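Putative esterase aq_1494 (Aquifex aeolicus, PDB 2EGR) is a putative esterase of the 4-hydroxybenzoyl-CoA thioesterase family that probably hydrolyses acyl-CoA thioesters. Local coordinates at residues I19-Y25 against Y63-F68; L82-F87 against I115-P119. All blocks are in the same frame, centred on the assembly; numbering follows the deposited sequence.

From the N terminus, the chain first reaches residues 19-25, which run from a loop into the start of helix 22-39. Interaction 1 brings residues 63-68, the end of strand 52-63 and the loop that follows, back onto them, closing a loop that holds the remainder of helix 22-39, helix 44-50 and most of that strand. Interaction 2 opens afterwards: residues 82-87, the turn between strands 72-82 and 86-95, meet residues 115-119, and the loop thus closed is nearly all antiparallel strand. The two follow in series, neither nesting nor crossing. They lie on opposite sides of the chain's centre, about 31 Å apart between centres, one at the start of helix 22-39 and the other beside helix 120-126.

Interaction 1: residues I19-Y25 against Y63-F68; sequences IVHHSNY and YKKPLF
Tyr25 and Tyr63 form a T-shaped pair where the long helix of the hotdog fold starts against the end of strand 52-63 and the loop that follows. The ring planes stand at 87°, and the CE1 edge of Tyr63 reaches over one face of Tyr25, with Tyr63 CE1 3.6 Å from Tyr25 CD2. Tyr25 CG lies anti to its carbonyl carbon (chi1 -71°), which helps set the ring against Tyr63 and Leu67. A tyrosine suits position 63 because its ring supplies that edge while its hydroxyl extends beyond it: Tyr63 OH donates to His22 O over 2.8 Å, coming from above the carbonyl plane. His22 CB lies 3.4 Å from Tyr63 OH.

Further apolar contacts gather round Leu67 and Pro66. Leu67 CD1 meets Tyr25 CE1 at 3.8 Å, while Leu67 CB lies beside Val20 CG2, both side chains pointing the same way; a leucine and a branched valine fill this buried place, where Leu67 also touches Val9 and Val100. Ile19 CG2 presses on Pro66 CB at 3.4 Å, tighter than usual contact, and also approaches the Phe68 ring. The side chain of Ile19 comes about 4 Å from that of Asp15, the predicted active-site residue, so the contact adjoins the probable catalytic region.

Backbone and water bonds complete the join. Val20 N donates to Leu67 O over 2.8 Å, at 155° on the hydrogen. The buried phenol of Tyr25 is served by two waters: one accepts from Leu67 N and donates to Val20 O, while the other lies 2.9 Å from Tyr25 OH and donates to Lys65 O.

Interaction 2: residues L82-F87 against I115-P119; sequences LSRFTF and IVSIP
A surface contact between two loops, made of one backbone hydrogen bond with side chains packed around it, joins the turn of residues 82-87 to the chain that leads into helix 120-126. The bond runs from Ile118 N to Arg84 O over 2.8 Å and is almost straight, 169° at the hydrogen. A water donates to the same Arg84 O and to Ile118 O, bridging the two carbonyls.

Ser117 CB lies over one face of the Phe85 ring, in a CH-pi contact 4.2 Å from the ring centroid. Next to it over the same face sits Arg84 CG, 3.6 Å from Ser117 CB, and the short serine side chain suits this shared face. Phe85 CD1 also meets Ile115 CG2 at 3.8 Å, while Val116 O lies at the ring edge. Were Phe85 replaced by an alanine, Ser117 CB and Ile115 CG2 would probably lose their aromatic partner, with a gap opened beside the turn.

Buried Ile118 suits its place by its long apolar arm: with CG1 anti to the carbonyl carbon (chi1 -59°) and the second torsion extended (chi2 165°), CD1 reaches the edge of the Phe87 ring, 3.7 Å from Phe87 CD2, and touches Leu82 CD1. These apolar groups continue into the fold: Leu82 and Ile118 pack on Leu123 of helix 120-126, and Phe87 touches Leu126 there, while Phe87 and Ile118 both lie against Met109 of strand 98-111.

Interaction 1: residues I19-Y25 against Y63-F68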
loop_
_atom_site.group_PDB
_atom_site.type_symbol
_atom_site.label_atom_id
_atom_site.label_comp_id
_atom_site.label_asym_id
_atom_site.label_seq_id
_atom_site.Cartn_x
_atom_site.Cartn_y
_atom_site.Cartn_z
ATOM N N ILE A 19 5.438 -11.597 -7.753
ATOM C CA ILE A 19 6.131 -10.469 -8.376
ATOM C C ILE A 19 5.804 -9.166 -7.686
ATOM O O ILE A 19 4.817 -9.075 -6.959
ATOM C CB ILE A 19 5.791 -10.325 -9.906
ATOM C CG1 ILE A 19 4.306 -9.927 -10.118
ATOM C CG2 ILE A 19 6.183 -11.621 -10.636
ATOM C CD1 ILE A 19 3.897 -9.775 -11.603
ATOM N N VAL A 20 6.572 -8.132 -7.972
ATOM C CA VAL A 20 6.193 -6.785 -7.521
ATOM C C VAL A 20 4.902 -6.312 -8.206
ATOM O O VAL A 20 4.797 -6.299 -9.445
ATOM C CB VAL A 20 7.317 -5.773 -7.724
ATOM C CG1 VAL A 20 6.862 -4.355 -7.329
ATOM C CG2 VAL A 20 8.507 -6.207 -6.861
ATOM N N HIS A 21 3.920 -5.904 -7.384
ATOM C CA HIS A 21 2.656 -5.465 -7.951
ATOM C C HIS A 21 2.876 -4.243 -8.876
ATOM O O HIS A 21 3.631 -3.322 -8.534
ATOM C CB HIS A 21 1.645 -5.112 -6.844
ATOM C CG HIS A 21 0.283 -4.791 -7.382
ATOM N ND1 HIS A 21 -0.671 -5.761 -7.658
ATOM C CD2 HIS A 21 -0.275 -3.608 -7.715
ATOM C CE1 HIS A 21 -1.756 -5.176 -8.144
ATOM N NE2 HIS A 21 -1.543 -3.872 -8.185
ATOM N N HIS A 22 2.195 -4.198 -10.028
ATOM C CA HIS A 22 2.442 -3.121 -10.999
ATOM C C HIS A 22 2.298 -1.689 -10.446
ATOM O O HIS A 22 2.984 -0.768 -10.887
ATOM C CB HIS A 22 1.598 -3.291 -12.280
ATOM C CG HIS A 22 0.112 -3.174 -12.068
ATOM N ND1 HIS A 22 -0.668 -4.242 -11.682
ATOM C CD2 HIS A 22 -0.730 -2.128 -12.211
ATOM C CE1 HIS A 22 -1.930 -3.854 -11.596
ATOM N NE2 HIS A 22 -1.994 -2.573 -11.917
ATOM N N SER A 23 1.400 -1.492 -9.458
ATOM C CA SER A 23 1.152 -0.193 -8.936
ATOM C C SER A 23 2.357 0.321 -8.129
ATOM O O SER A 23 2.478 1.499 -7.943
ATOM C CB SER A 23 -0.092 -0.199 -8.029
ATOM O OG SER A 23 0.152 -0.955 -6.848
ATOM N N ASN A 24 3.192 -0.583 -7.623
ATOM C CA ASN A 24 4.319 -0.180 -6.764
ATOM C C ASN A 24 5.440 0.439 -7.593
ATOM O O ASN A 24 6.269 1.164 -7.053
ATOM C CB ASN A 24 4.868 -1.379 -5.963
ATOM C CG ASN A 24 3.912 -1.815 -4.834
ATOM O OD1 ASN A 24 3.828 -2.997 -4.464
ATOM N ND2 ASN A 24 3.229 -0.870 -4.289
ATOM N N TYR A 25 5.482 0.141 -8.887
ATOM C CA TYR A 25 6.497 0.794 -9.758
ATOM C C TYR A 25 6.363 2.292 -9.715
ATOM O O TYR A 25 7.373 2.993 -9.646
ATOM C CB TYR A 25 6.463 0.244 -11.203
ATOM C CG TYR A 25 6.986 -1.152 -11.355
ATOM C CD1 TYR A 25 8.216 -1.378 -12.019
ATOM C CD2 TYR A 25 6.275 -2.268 -10.863
ATOM C CE1 TYR A 25 8.709 -2.661 -12.183
ATOM C CE2 TYR A 25 6.767 -3.605 -11.014
ATOM C CZ TYR A 25 7.987 -3.773 -11.704
ATOM O OH TYR A 25 8.501 -5.027 -11.893
ATOM N N TYR A 63 5.797 -2.934 -18.840
ATOM C CA TYR A 63 6.337 -3.996 -18.016
ATOM C C TYR A 63 6.881 -5.112 -18.888
ATOM O O TYR A 63 6.138 -5.796 -19.607
ATOM C CB TYR A 63 5.271 -4.529 -17.034
ATOM C CG TYR A 63 4.658 -3.464 -16.131
ATOM C CD1 TYR A 63 5.153 -3.253 -14.841
ATOM C CD2 TYR A 63 3.590 -2.678 -16.573
ATOM C CE1 TYR A 63 4.592 -2.259 -14.006
ATOM C CE2 TYR A 63 3.038 -1.672 -15.777
ATOM C CZ TYR A 63 3.546 -1.476 -14.474
ATOM O OH TYR A 63 2.993 -0.507 -13.686
ATOM N N LYS A 64 8.193 -5.302 -18.844
ATOM C CA LYS A 64 8.838 -6.272 -19.730
ATOM C C LYS A 64 9.191 -7.585 -19.033
ATOM O O LYS A 64 8.939 -8.656 -19.568
ATOM C CB LYS A 64 10.080 -5.649 -20.407
ATOM C CG LYS A 64 9.843 -4.257 -20.971
ATOM C CD LYS A 64 11.182 -3.549 -21.325
ATOM C CE LYS A 64 10.926 -2.185 -21.991
ATOM N NZ LYS A 64 10.337 -2.312 -23.383
ATOM N N LYS A 65 9.791 -7.505 -17.843
ATOM C CA LYS A 65 10.125 -8.659 -17.041
ATOM C C LYS A 65 9.772 -8.334 -15.577
ATOM O O LYS A 65 9.885 -7.195 -15.170
ATOM C CB LYS A 65 11.625 -8.978 -17.145
ATOM C CG LYS A 65 12.145 -9.327 -18.583
ATOM C CD LYS A 65 11.804 -10.781 -18.951
ATOM C CE LYS A 65 12.081 -11.111 -20.436
ATOM N NZ LYS A 65 12.359 -12.587 -20.621
ATOM N N PRO A 66 9.406 -9.339 -14.786
ATOM C CA PRO A 66 9.004 -9.035 -13.402
ATOM C C PRO A 66 10.186 -8.749 -12.480
ATOM O O PRO A 66 11.313 -9.099 -12.804
ATOM C CB PRO A 66 8.324 -10.325 -12.955
ATOM C CG PRO A 66 9.055 -11.386 -13.702
ATOM C CD PRO A 66 9.275 -10.776 -15.080
ATOM N N LEU A 67 9.886 -8.147 -11.327
ATOM C CA LEU A 67 10.811 -8.052 -10.211
ATOM C C LEU A 67 10.274 -8.969 -9.101
ATOM O O LEU A 67 9.047 -9.073 -8.909
ATOM C CB LEU A 67 10.920 -6.606 -9.736
ATOM C CG LEU A 67 11.683 -5.578 -10.604
ATOM C CD1 LEU A 67 11.451 -4.208 -10.008
ATOM C CD2 LEU A 67 13.165 -5.921 -10.646
ATOM N N PHE A 68 11.196 -9.624 -8.399
ATOM C CA PHE A 68 10.885 -10.596 -7.365
ATOM C C PHE A 68 11.323 -10.042 -6.024
ATOM O O PHE A 68 12.131 -9.124 -5.967
ATOM C CB PHE A 68 11.642 -11.916 -7.625
ATOM C CG PHE A 68 11.373 -12.510 -8.985
ATOM C CD1 PHE A 68 10.088 -12.772 -9.398
ATOM C CD2 PHE A 68 12.433 -12.805 -9.852
ATOM C CE1 PHE A 68 9.822 -13.323 -10.699
ATOM C CE2 PHE A 68 12.190 -13.358 -11.127
ATOM C CZ PHE A 68 10.888 -13.616 -11.543
HETATM O O HOH W 1 6.934 -7.001 -11.110
HETATM O O HOH W 2 7.994 -5.354 -14.726
#

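Interaction 2: residues L82-F87 against I115-P119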
loop_
_atom_site.group_PDB
_atom_site.type_symbol
_atom_site.label_atom_id
_atom_site.label_comp_id
_atom_site.label_asym_id
_atom_site.label_seq_id
_atom_site.Cartn_x
_atom_site.Cartn_y
_atom_site.Cartn_z
ATOM N N LEU A 82 11.194 20.106 -20.317
ATOM C CA LEU A 82 11.056 21.170 -19.328
ATOM C C LEU A 82 10.525 22.442 -19.994
ATOM O O LEU A 82 11.242 23.082 -20.771
ATOM C CB LEU A 82 12.405 21.421 -18.620
ATOM C CG LEU A 82 12.513 22.418 -17.459
ATOM C CD1 LEU A 82 11.679 22.001 -16.246
ATOM C CD2 LEU A 82 13.990 22.644 -17.057
ATOM N N SER A 83 9.280 22.808 -19.690
ATOM C CA SER A 83 8.674 24.022 -20.254
ATOM C C SER A 83 8.367 25.030 -19.161
ATOM O O SER A 83 8.695 24.808 -17.999
ATOM C CB SER A 83 7.406 23.690 -21.049
ATOM O OG SER A 83 6.298 23.408 -20.199
ATOM N N ARG A 84 7.749 26.151 -19.526
ATOM C CA ARG A 84 7.406 27.164 -18.537
ATOM C C ARG A 84 6.611 26.562 -17.375
ATOM O O ARG A 84 6.864 26.878 -16.208
ATOM C CB ARG A 84 6.623 28.330 -19.166
ATOM C CG ARG A 84 6.580 29.530 -18.248
ATOM C CD ARG A 84 5.760 30.707 -18.762
ATOM N NE ARG A 84 5.670 31.710 -17.700
ATOM C CZ ARG A 84 4.699 32.609 -17.568
ATOM N NH1 ARG A 84 3.697 32.657 -18.438
ATOM N NH2 ARG A 84 4.729 33.460 -16.547
ATOM N N PHE A 85 5.671 25.677 -17.702
ATOM C CA PHE A 85 4.719 25.179 -16.711
ATOM C C PHE A 85 4.870 23.722 -16.277
ATOM O O PHE A 85 4.403 23.365 -15.196
ATOM C CB PHE A 85 3.284 25.406 -17.204
ATOM C CG PHE A 85 2.864 26.845 -17.202
ATOM C CD1 PHE A 85 2.482 27.472 -16.019
ATOM C CD2 PHE A 85 2.850 27.573 -18.386
ATOM C CE1 PHE A 85 2.100 28.813 -16.018
ATOM C CE2 PHE A 85 2.471 28.911 -18.387
ATOM C CZ PHE A 85 2.092 29.525 -17.211
ATOM N N THR A 86 5.476 22.894 -17.127
ATOM C CA THR A 86 5.503 21.440 -16.923
ATOM C C THR A 86 6.899 20.840 -17.095
ATOM O O THR A 86 7.786 21.483 -17.654
ATOM C CB THR A 86 4.525 20.687 -17.897
ATOM O OG1 THR A 86 5.080 20.624 -19.211
ATOM C CG2 THR A 86 3.139 21.349 -17.945
ATOM N N PHE A 87 7.073 19.606 -16.612
ATOM C CA PHE A 87 8.258 18.801 -16.904
ATOM C C PHE A 87 7.907 17.328 -16.943
ATOM O O PHE A 87 6.913 16.912 -16.319
ATOM C CB PHE A 87 9.388 19.068 -15.893
ATOM C CG PHE A 87 8.998 18.846 -14.446
ATOM C CD1 PHE A 87 9.293 17.639 -13.809
ATOM C CD2 PHE A 87 8.389 19.869 -13.712
ATOM C CE1 PHE A 87 8.966 17.459 -12.451
ATOM C CE2 PHE A 87 8.039 19.691 -12.363
ATOM C CZ PHE A 87 8.334 18.476 -11.733
ATOM N N ILE A 115 -2.245 27.056 -10.905
ATOM C CA ILE A 115 -1.073 26.589 -11.641
ATOM C C ILE A 115 -0.067 27.749 -11.773
ATOM O O ILE A 115 -0.425 28.840 -12.240
ATOM C CB ILE A 115 -1.462 26.039 -13.040
ATOM C CG1 ILE A 115 -2.297 24.757 -12.904
ATOM C CG2 ILE A 115 -0.204 25.764 -13.910
ATOM C CD1 ILE A 115 -3.081 24.388 -14.154
ATOM N N VAL A 116 1.175 27.521 -11.339
ATOM C CA VAL A 116 2.238 28.526 -11.483
ATOM C C VAL A 116 3.291 28.045 -12.471
ATOM O O VAL A 116 3.476 26.845 -12.645
ATOM C CB VAL A 116 2.914 28.898 -10.123
ATOM C CG1 VAL A 116 1.897 29.512 -9.155
ATOM C CG2 VAL A 116 3.633 27.688 -9.488
ATOM N N SER A 117 3.971 28.976 -13.138
ATOM C CA SER A 117 5.123 28.602 -13.949
ATOM C C SER A 117 6.210 28.133 -12.989
ATOM O O SER A 117 6.234 28.543 -11.829
ATOM C CB SER A 117 5.603 29.774 -14.806
ATOM O OG SER A 117 5.979 30.868 -13.988
ATOM N N ILE A 118 7.083 27.255 -13.461
ATOM C CA ILE A 118 8.096 26.646 -12.603
ATOM C C ILE A 118 9.119 27.699 -12.151
ATOM O O ILE A 118 9.744 28.328 -12.994
ATOM C CB ILE A 118 8.812 25.478 -13.325
ATOM C CG1 ILE A 118 7.800 24.393 -13.737
ATOM C CG2 ILE A 118 9.920 24.903 -12.441
ATOM C CD1 ILE A 118 8.344 23.434 -14.739
ATOM N N PRO A 119 9.277 27.899 -10.825
ATOM C CA PRO A 119 10.238 28.881 -10.289
ATOM C C PRO A 119 11.650 28.643 -10.825
ATOM O O PRO A 119 12.041 27.492 -11.023
ATOM C CB PRO A 119 10.186 28.633 -8.780
ATOM C CG PRO A 119 8.814 28.065 -8.546
ATOM C CD PRO A 119 8.547 27.207 -9.744
HETATM O O HOH W 3 9.180 28.510 -15.739
#